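PDB 3VIU: phosphoribosylformylglycinamidine synthase 2 from Thermus thermophilus, which belongs to the PurM-like AIR synthase-related family and binds adenosine-5'-diphosphate and a magnesium ion. Local coordinates for residues H464-V476 and A539-A553. Residues are numbered along the deposited sequence; the frame is centred on the assembly and turned at random.
Sequences HALAEACRNVSVV and AMVGVVGVLEVDKRA. With MG (magnesium ion), chain D.
Helix 458-475 packs on strand 538-548, an inner strand of the mixed six-stranded sheet in the second PurM-like N-terminal domain, and Ala465, Ala469 and Val473 of the helix meet Val541, Val543 and Gly545. The segment axes pass 7.7 Å apart at only 29°, a close approach that small residues permit. The methyl of Ala469 sits 3.5 Å from Val543 CG2, while Ala465 CB lies 3.6 Å from Val541 CG2. Val541 sets its two methyls against the helix: CG1, anti to the backbone N (chi1 180°), rests against CA and CG of Leu466, and CG2 takes the Ala465 side. Val543 likewise splits its branches, CG2 touching both Ala469 CB and Cys470 SG and CG1 meeting Val473 CG2. Farther along, Val473 CG1 lies 4.0 Å from Gly545 CA and occupies the space on its helix-facing side, a place that suits glycine, which has no side chain.

Beyond the helix, the contact centres on the carbonyl oxygen of Val476. Ala553 N donates to Val476 O (3.0 Å), from above the carbonyl plane, and Leu547 CD1 and Arg552 CA also approach this oxygen. After the turn from Glu548 to Lys551, the chain is thus tied back to the helix end.

Away from the strand, Asn472 OD1 binds magnesium at 2.6 Å, with Asp430 and Asp620 completing the protein ligands, and Asp448 of the neighbouring strand 441-448 accepts from Asn472 ND2. Glu468 OE1 accepts from a magnesium-bound water. Alanines and Val473 therefore seat one side of the helix on the strand by van der Waals contact, while Asn472 and Glu468, on another side, serve the metal site directly and through water.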
ATOM      1  N   HIS A 464       2.171   8.267  12.405  1.00 17.17           N
ATOM      2  CA  HIS A 464       0.724   8.151  12.485  1.00 14.52           C
ATOM      3  C   HIS A 464       0.200   7.108  11.518  1.00 13.90           C
ATOM      4  O   HIS A 464      -0.712   6.355  11.852  1.00 13.76           O
ATOM      5  CB  HIS A 464       0.062   9.499  12.193  1.00 14.46           C
ATOM      6  CG  HIS A 464      -0.285  10.278  13.423  1.00 16.43           C
ATOM      7  ND1 HIS A 464      -1.277   9.884  14.297  1.00 15.93           N
ATOM      8  CD2 HIS A 464       0.238  11.419  13.935  1.00 16.09           C
ATOM      9  CE1 HIS A 464      -1.350  10.748  15.295  1.00 16.90           C
ATOM     10  NE2 HIS A 464      -0.442  11.689  15.100  1.00 18.11           N
ATOM     11  N   ALA A 465       0.786   7.057  10.323  1.00 14.58           N
ATOM     12  CA  ALA A 465       0.376   6.097   9.295  1.00 13.58           C
ATOM     13  C   ALA A 465       0.547   4.646   9.735  1.00 13.57           C
ATOM     14  O   ALA A 465      -0.392   3.852   9.635  1.00 14.35           O
ATOM     15  CB  ALA A 465       1.148   6.350   7.997  1.00 12.67           C
ATOM     16  N   LEU A 466       1.737   4.295  10.219  1.00 12.82           N
ATOM     17  CA  LEU A 466       1.982   2.930  10.669  1.00 13.53           C
ATOM     18  C   LEU A 466       1.100   2.627  11.886  1.00 13.68           C
ATOM     19  O   LEU A 466       0.486   1.559  11.986  1.00 13.52           O
ATOM     20  CB  LEU A 466       3.454   2.733  11.045  1.00 14.69           C
ATOM     21  CG  LEU A 466       4.033   1.356  10.699  1.00 17.54           C
ATOM     22  CD1 LEU A 466       5.421   1.214  11.305  1.00 17.41           C
ATOM     23  CD2 LEU A 466       3.117   0.257  11.198  1.00 16.39           C
ATOM     24  N   ALA A 467       1.045   3.573  12.814  1.00 13.65           N
ATOM     25  CA  ALA A 467       0.228   3.413  14.008  1.00 13.68           C
ATOM     26  C   ALA A 467      -1.226   3.130  13.614  1.00 14.75           C
ATOM     27  O   ALA A 467      -1.796   2.113  14.016  1.00 16.97           O
ATOM     28  CB  ALA A 467       0.311   4.675  14.873  1.00 11.17           C
ATOM     29  N   GLU A 468      -1.811   4.013  12.805  1.00 15.65           N
ATOM     30  CA  GLU A 468      -3.194   3.862  12.368  1.00 15.39           C
ATOM     31  C   GLU A 468      -3.439   2.516  11.687  1.00 15.07           C
ATOM     32  O   GLU A 468      -4.381   1.805  12.032  1.00 15.42           O
ATOM     33  CB  GLU A 468      -3.590   4.994  11.414  1.00 16.66           C
ATOM     34  CG  GLU A 468      -5.089   5.006  11.094  1.00 23.17           C
ATOM     35  CD  GLU A 468      -5.526   6.202  10.253  1.00 26.99           C
ATOM     36  OE1 GLU A 468      -6.751   6.451  10.156  1.00 30.89           O
ATOM     37  OE2 GLU A 468      -4.654   6.892   9.680  1.00 29.49           O
ATOM     38  N   ALA A 469      -2.597   2.165  10.722  1.00 13.33           N
ATOM     39  CA  ALA A 469      -2.758   0.898  10.022  1.00 12.63           C
ATOM     40  C   ALA A 469      -2.756  -0.268  11.019  1.00 12.97           C
ATOM     41  O   ALA A 469      -3.598  -1.165  10.942  1.00 14.31           O
ATOM     42  CB  ALA A 469      -1.648   0.722   8.993  1.00 10.02           C
ATOM     43  N   CYS A 470      -1.820  -0.253  11.960  1.00 12.58           N
ATOM     44  CA  CYS A 470      -1.759  -1.313  12.957  1.00 13.81           C
ATOM     45  C   CYS A 470      -2.987  -1.278  13.867  1.00 15.33           C
ATOM     46  O   CYS A 470      -3.489  -2.325  14.273  1.00 16.23           O
ATOM     47  CB  CYS A 470      -0.495  -1.180  13.797  1.00 11.59           C
ATOM     48  SG  CYS A 470       0.998  -1.569  12.897  1.00 12.62           S
ATOM     49  N   ARG A 471      -3.468  -0.071  14.177  1.00 13.61           N
ATOM     50  CA  ARG A 471      -4.631   0.085  15.033  1.00 13.39           C
ATOM     51  C   ARG A 471      -5.860  -0.501  14.346  1.00 13.68           C
ATOM     52  O   ARG A 471      -6.664  -1.194  14.972  1.00 11.54           O
ATOM     53  CB  ARG A 471      -4.877   1.568  15.351  1.00 14.40           C
ATOM     54  CG  ARG A 471      -5.921   1.808  16.451  1.00 14.17           C
ATOM     55  CD  ARG A 471      -6.233   3.279  16.618  1.00 15.32           C
ATOM     56  NE  ARG A 471      -5.011   4.073  16.721  1.00 16.50           N
ATOM     57  CZ  ARG A 471      -4.698   5.077  15.905  1.00 15.08           C
ATOM     58  NH1 ARG A 471      -3.563   5.730  16.082  1.00 14.60           N
ATOM     59  NH2 ARG A 471      -5.518   5.429  14.916  1.00 12.77           N
ATOM     60  N   ASN A 472      -5.995  -0.228  13.051  1.00 14.49           N
ATOM     61  CA  ASN A 472      -7.133  -0.725  12.292  1.00 15.11           C
ATOM     62  C   ASN A 472      -7.217  -2.240  12.243  1.00 15.94           C
ATOM     63  O   ASN A 472      -8.316  -2.807  12.272  1.00 16.43           O
ATOM     64  CB  ASN A 472      -7.116  -0.161  10.880  1.00 17.44           C
ATOM     65  CG  ASN A 472      -7.572   1.278  10.838  1.00 18.23           C
ATOM     66  OD1 ASN A 472      -8.604   1.618  11.416  1.00 17.22           O
ATOM     67  ND2 ASN A 472      -6.811   2.132  10.155  1.00 18.31           N
ATOM     68  N   VAL A 473      -6.059  -2.893  12.171  1.00 14.71           N
ATOM     69  CA  VAL A 473      -6.008  -4.347  12.141  1.00 11.56           C
ATOM     70  C   VAL A 473      -6.290  -4.873  13.546  1.00 10.92           C
ATOM     71  O   VAL A 473      -7.014  -5.847  13.716  1.00 12.82           O
ATOM     72  CB  VAL A 473      -4.630  -4.837  11.656  1.00 13.28           C
ATOM     73  CG1 VAL A 473      -4.421  -6.298  12.027  1.00 12.76           C
ATOM     74  CG2 VAL A 473      -4.532  -4.661  10.153  1.00 11.38           C
ATOM     75  N   SER A 474      -5.729  -4.212  14.550  1.00  8.84           N
ATOM     76  CA  SER A 474      -5.936  -4.611  15.939  1.00  9.75           C
ATOM     77  C   SER A 474      -7.399  -4.491  16.313  1.00  9.99           C
ATOM     78  O   SER A 474      -7.923  -5.288  17.084  1.00 10.97           O
ATOM     79  CB  SER A 474      -5.121  -3.718  16.879  1.00  6.50           C
ATOM     80  OG  SER A 474      -3.743  -3.861  16.623  1.00  5.55           O
ATOM     81  N   VAL A 475      -8.042  -3.469  15.761  1.00 12.39           N
ATOM     82  CA  VAL A 475      -9.444  -3.183  16.020  1.00 12.42           C
ATOM     83  C   VAL A 475     -10.411  -4.267  15.537  1.00 12.18           C
ATOM     84  O   VAL A 475     -11.512  -4.393  16.080  1.00 12.45           O
ATOM     85  CB  VAL A 475      -9.812  -1.811  15.414  1.00 13.53           C
ATOM     86  CG1 VAL A 475     -11.306  -1.678  15.246  1.00 15.09           C
ATOM     87  CG2 VAL A 475      -9.290  -0.715  16.323  1.00 15.01           C
ATOM     88  N   VAL A 476     -10.038  -5.041  14.519  1.00  9.84           N
ATOM     89  CA  VAL A 476     -10.943  -6.105  14.087  1.00 10.28           C
ATOM     90  C   VAL A 476     -10.546  -7.390  14.798  1.00 10.67           C
ATOM     91  O   VAL A 476     -11.134  -8.446  14.579  1.00 12.54           O
ATOM     92  CB  VAL A 476     -10.966  -6.315  12.530  1.00 10.84           C
ATOM     93  CG1 VAL A 476     -11.511  -5.060  11.855  1.00  5.90           C
ATOM     94  CG2 VAL A 476      -9.580  -6.676  11.996  1.00  6.43           C
ATOM     95  N   ALA A 539       3.608   8.424   2.960  1.00 15.89           N
ATOM     96  CA  ALA A 539       4.040   7.071   3.255  1.00 16.18           C
ATOM     97  C   ALA A 539       2.766   6.252   3.436  1.00 16.79           C
ATOM     98  O   ALA A 539       2.134   6.289   4.495  1.00 16.23           O
ATOM     99  CB  ALA A 539       4.880   7.042   4.529  1.00 16.15           C
HETATM  100  N   MSE A 540       2.379   5.532   2.391  1.00 16.84           N
HETATM  101  CA  MSE A 540       1.192   4.697   2.454  1.00 18.35           C
HETATM  102  C   MSE A 540       1.591   3.373   3.073  1.00 16.45           C
HETATM  103  O   MSE A 540       2.247   2.546   2.449  1.00 18.41           O
HETATM  104  CB  MSE A 540       0.611   4.525   1.057  1.00 23.68           C
HETATM  105  CG  MSE A 540       0.069   5.838   0.521  1.00 32.55           C
HETATM  106 SE   MSE A 540      -0.075   5.919  -1.407  1.00 52.02          SE
HETATM  107  CE  MSE A 540      -1.503   7.237  -1.533  1.00 44.85           C
ATOM    108  N   VAL A 541       1.202   3.204   4.329  1.00 14.24           N
ATOM    109  CA  VAL A 541       1.524   2.021   5.105  1.00 11.80           C
ATOM    110  C   VAL A 541       0.462   0.940   5.048  1.00 11.26           C
ATOM    111  O   VAL A 541      -0.690   1.167   5.407  1.00 10.37           O
ATOM    112  CB  VAL A 541       1.748   2.403   6.581  1.00 12.46           C
ATOM    113  CG1 VAL A 541       2.088   1.165   7.407  1.00 11.02           C
ATOM    114  CG2 VAL A 541       2.862   3.446   6.674  1.00 14.20           C
ATOM    115  N   GLY A 542       0.874  -0.239   4.594  1.00 11.66           N
ATOM    116  CA  GLY A 542      -0.023  -1.370   4.509  1.00 11.19           C
ATOM    117  C   GLY A 542       0.388  -2.354   5.586  1.00 13.09           C
ATOM    118  O   GLY A 542       1.569  -2.688   5.709  1.00 11.94           O
ATOM    119  N   VAL A 543      -0.580  -2.803   6.376  1.00 12.49           N
ATOM    120  CA  VAL A 543      -0.307  -3.742   7.446  1.00 14.40           C
ATOM    121  C   VAL A 543      -1.146  -5.000   7.321  1.00 14.65           C
ATOM    122  O   VAL A 543      -2.342  -4.940   7.042  1.00 15.53           O
ATOM    123  CB  VAL A 543      -0.591  -3.119   8.837  1.00 15.53           C
ATOM    124  CG1 VAL A 543      -0.547  -4.208   9.914  1.00 13.91           C
ATOM    125  CG2 VAL A 543       0.429  -2.033   9.140  1.00 13.00           C
ATOM    126  N   VAL A 544      -0.509  -6.143   7.536  1.00 13.92           N
ATOM    127  CA  VAL A 544      -1.200  -7.414   7.476  1.00 12.49           C
ATOM    128  C   VAL A 544      -1.131  -8.058   8.852  1.00 12.90           C
ATOM    129  O   VAL A 544      -0.118  -7.966   9.540  1.00 14.08           O
ATOM    130  CB  VAL A 544      -0.561  -8.374   6.436  1.00 10.16           C
ATOM    131  CG1 VAL A 544      -1.182  -9.761   6.557  1.00  8.92           C
ATOM    132  CG2 VAL A 544      -0.778  -7.839   5.030  1.00 10.19           C
ATOM    133  N   GLY A 545      -2.224  -8.696   9.250  1.00 13.37           N
ATOM    134  CA  GLY A 545      -2.269  -9.376  10.529  1.00 14.06           C
ATOM    135  C   GLY A 545      -3.164 -10.594  10.415  1.00 13.79           C
ATOM    136  O   GLY A 545      -3.820 -10.783   9.394  1.00 14.29           O
ATOM    137  N   VAL A 546      -3.198 -11.426  11.449  1.00 14.73           N
ATOM    138  CA  VAL A 546      -4.042 -12.606  11.414  1.00 15.50           C
ATOM    139  C   VAL A 546      -4.888 -12.703  12.667  1.00 17.39           C
ATOM    140  O   VAL A 546      -4.564 -12.102  13.693  1.00 16.67           O
ATOM    141  CB  VAL A 546      -3.208 -13.891  11.278  1.00 16.22           C
ATOM    142  CG1 VAL A 546      -2.247 -14.014  12.452  1.00 17.27           C
ATOM    143  CG2 VAL A 546      -4.127 -15.096  11.197  1.00 14.66           C
ATOM    144  N   LEU A 547      -5.977 -13.458  12.575  1.00 17.55           N
ATOM    145  CA  LEU A 547      -6.878 -13.641  13.701  1.00 18.78           C
ATOM    146  C   LEU A 547      -7.743 -14.872  13.460  1.00 19.18           C
ATOM    147  O   LEU A 547      -7.672 -15.491  12.405  1.00 18.31           O
ATOM    148  CB  LEU A 547      -7.779 -12.415  13.869  1.00 17.73           C
ATOM    149  CG  LEU A 547      -8.825 -12.159  12.776  1.00 19.92           C
ATOM    150  CD1 LEU A 547      -9.806 -11.112  13.267  1.00 22.12           C
ATOM    151  CD2 LEU A 547      -8.163 -11.698  11.491  1.00 19.74           C
ATOM    152  N   GLU A 548      -8.539 -15.238  14.453  1.00 20.40           N
ATOM    153  CA  GLU A 548      -9.441 -16.366  14.307  1.00 23.05           C
ATOM    154  C   GLU A 548     -10.746 -15.725  13.912  1.00 22.03           C
ATOM    155  O   GLU A 548     -11.298 -14.930  14.667  1.00 21.16           O
ATOM    156  CB  GLU A 548      -9.617 -17.128  15.624  1.00 25.87           C
ATOM    157  CG  GLU A 548      -8.339 -17.757  16.149  1.00 32.79           C
ATOM    158  CD  GLU A 548      -8.602 -18.814  17.211  1.00 37.44           C
ATOM    159  OE1 GLU A 548      -9.319 -18.502  18.192  1.00 38.88           O
ATOM    160  OE2 GLU A 548      -8.089 -19.953  17.057  1.00 37.37           O
ATOM    161  N   VAL A 549     -11.220 -16.054  12.719  1.00 22.66           N
ATOM    162  CA  VAL A 549     -12.462 -15.504  12.198  1.00 23.92           C
ATOM    163  C   VAL A 549     -13.574 -15.510  13.243  1.00 24.30           C
ATOM    164  O   VAL A 549     -14.456 -14.655  13.232  1.00 22.89           O
ATOM    165  CB  VAL A 549     -12.925 -16.304  10.979  1.00 25.12           C
ATOM    166  CG1 VAL A 549     -14.178 -15.693  10.393  1.00 27.54           C
ATOM    167  CG2 VAL A 549     -11.822 -16.336   9.957  1.00 28.53           C
ATOM    168  N   ASP A 550     -13.524 -16.472  14.153  1.00 25.19           N
ATOM    169  CA  ASP A 550     -14.544 -16.567  15.183  1.00 26.38           C
ATOM    170  C   ASP A 550     -14.389 -15.525  16.289  1.00 26.53           C
ATOM    171  O   ASP A 550     -15.306 -15.312  17.070  1.00 28.77           O
ATOM    172  CB  ASP A 550     -14.540 -17.961  15.798  1.00 28.93           C
ATOM    173  CG  ASP A 550     -15.782 -18.227  16.608  1.00 33.21           C
ATOM    174  OD1 ASP A 550     -16.885 -18.234  16.015  1.00 33.26           O
ATOM    175  OD2 ASP A 550     -15.658 -18.415  17.838  1.00 36.85           O
ATOM    176  N   LYS A 551     -13.226 -14.893  16.367  1.00 26.14           N
ATOM    177  CA  LYS A 551     -12.973 -13.864  17.369  1.00 26.50           C
ATOM    178  C   LYS A 551     -12.616 -12.608  16.594  1.00 25.54           C
ATOM    179  O   LYS A 551     -11.482 -12.147  16.610  1.00 26.53           O
ATOM    180  CB  LYS A 551     -11.819 -14.285  18.284  1.00 28.64           C
ATOM    181  CG  LYS A 551     -12.135 -15.531  19.102  1.00 31.44           C
ATOM    182  CD  LYS A 551     -10.903 -16.109  19.777  1.00 34.78           C
ATOM    183  CE  LYS A 551     -11.243 -17.397  20.523  1.00 37.05           C
ATOM    184  NZ  LYS A 551     -10.030 -18.091  21.043  1.00 38.17           N
ATOM    185  N   ARG A 552     -13.615 -12.070  15.910  1.00 24.79           N
ATOM    186  CA  ARG A 552     -13.460 -10.889  15.080  1.00 24.47           C
ATOM    187  C   ARG A 552     -14.394  -9.800  15.569  1.00 23.15           C
ATOM    188  O   ARG A 552     -15.389 -10.078  16.231  1.00 24.87           O
ATOM    189  CB  ARG A 552     -13.785 -11.253  13.620  1.00 26.59           C
ATOM    190  CG  ARG A 552     -13.764 -10.102  12.618  1.00 34.59           C
ATOM    191  CD  ARG A 552     -15.099  -9.346  12.543  1.00 38.46           C
ATOM    192  NE  ARG A 552     -15.915  -9.700  11.375  1.00 40.25           N
ATOM    193  CZ  ARG A 552     -16.387 -10.917  11.119  1.00 39.64           C
ATOM    194  NH1 ARG A 552     -16.128 -11.924  11.942  1.00 37.93           N
ATOM    195  NH2 ARG A 552     -17.136 -11.124  10.043  1.00 39.78           N
ATOM    196  N   ALA A 553     -14.065  -8.556  15.249  1.00 18.86           N
ATOM    197  CA  ALA A 553     -14.901  -7.441  15.637  1.00 17.21           C
ATOM    198  C   ALA A 553     -15.109  -6.555  14.425  1.00 16.55           C
ATOM    199  O   ALA A 553     -14.236  -6.445  13.574  1.00 17.87           O
ATOM    200  CB  ALA A 553     -14.238  -6.647  16.757  1.00 15.56           C
TER
HETATM  201 MG    MG D 910     -10.458   3.398  11.145  1.00 10.72          MG
HETATM  202  O   HOH W   1      -8.560   4.902  11.672  1.00 13.59           O
HETATM  203  O   HOH W   2     -11.916   5.176  12.225  1.00 29.88           O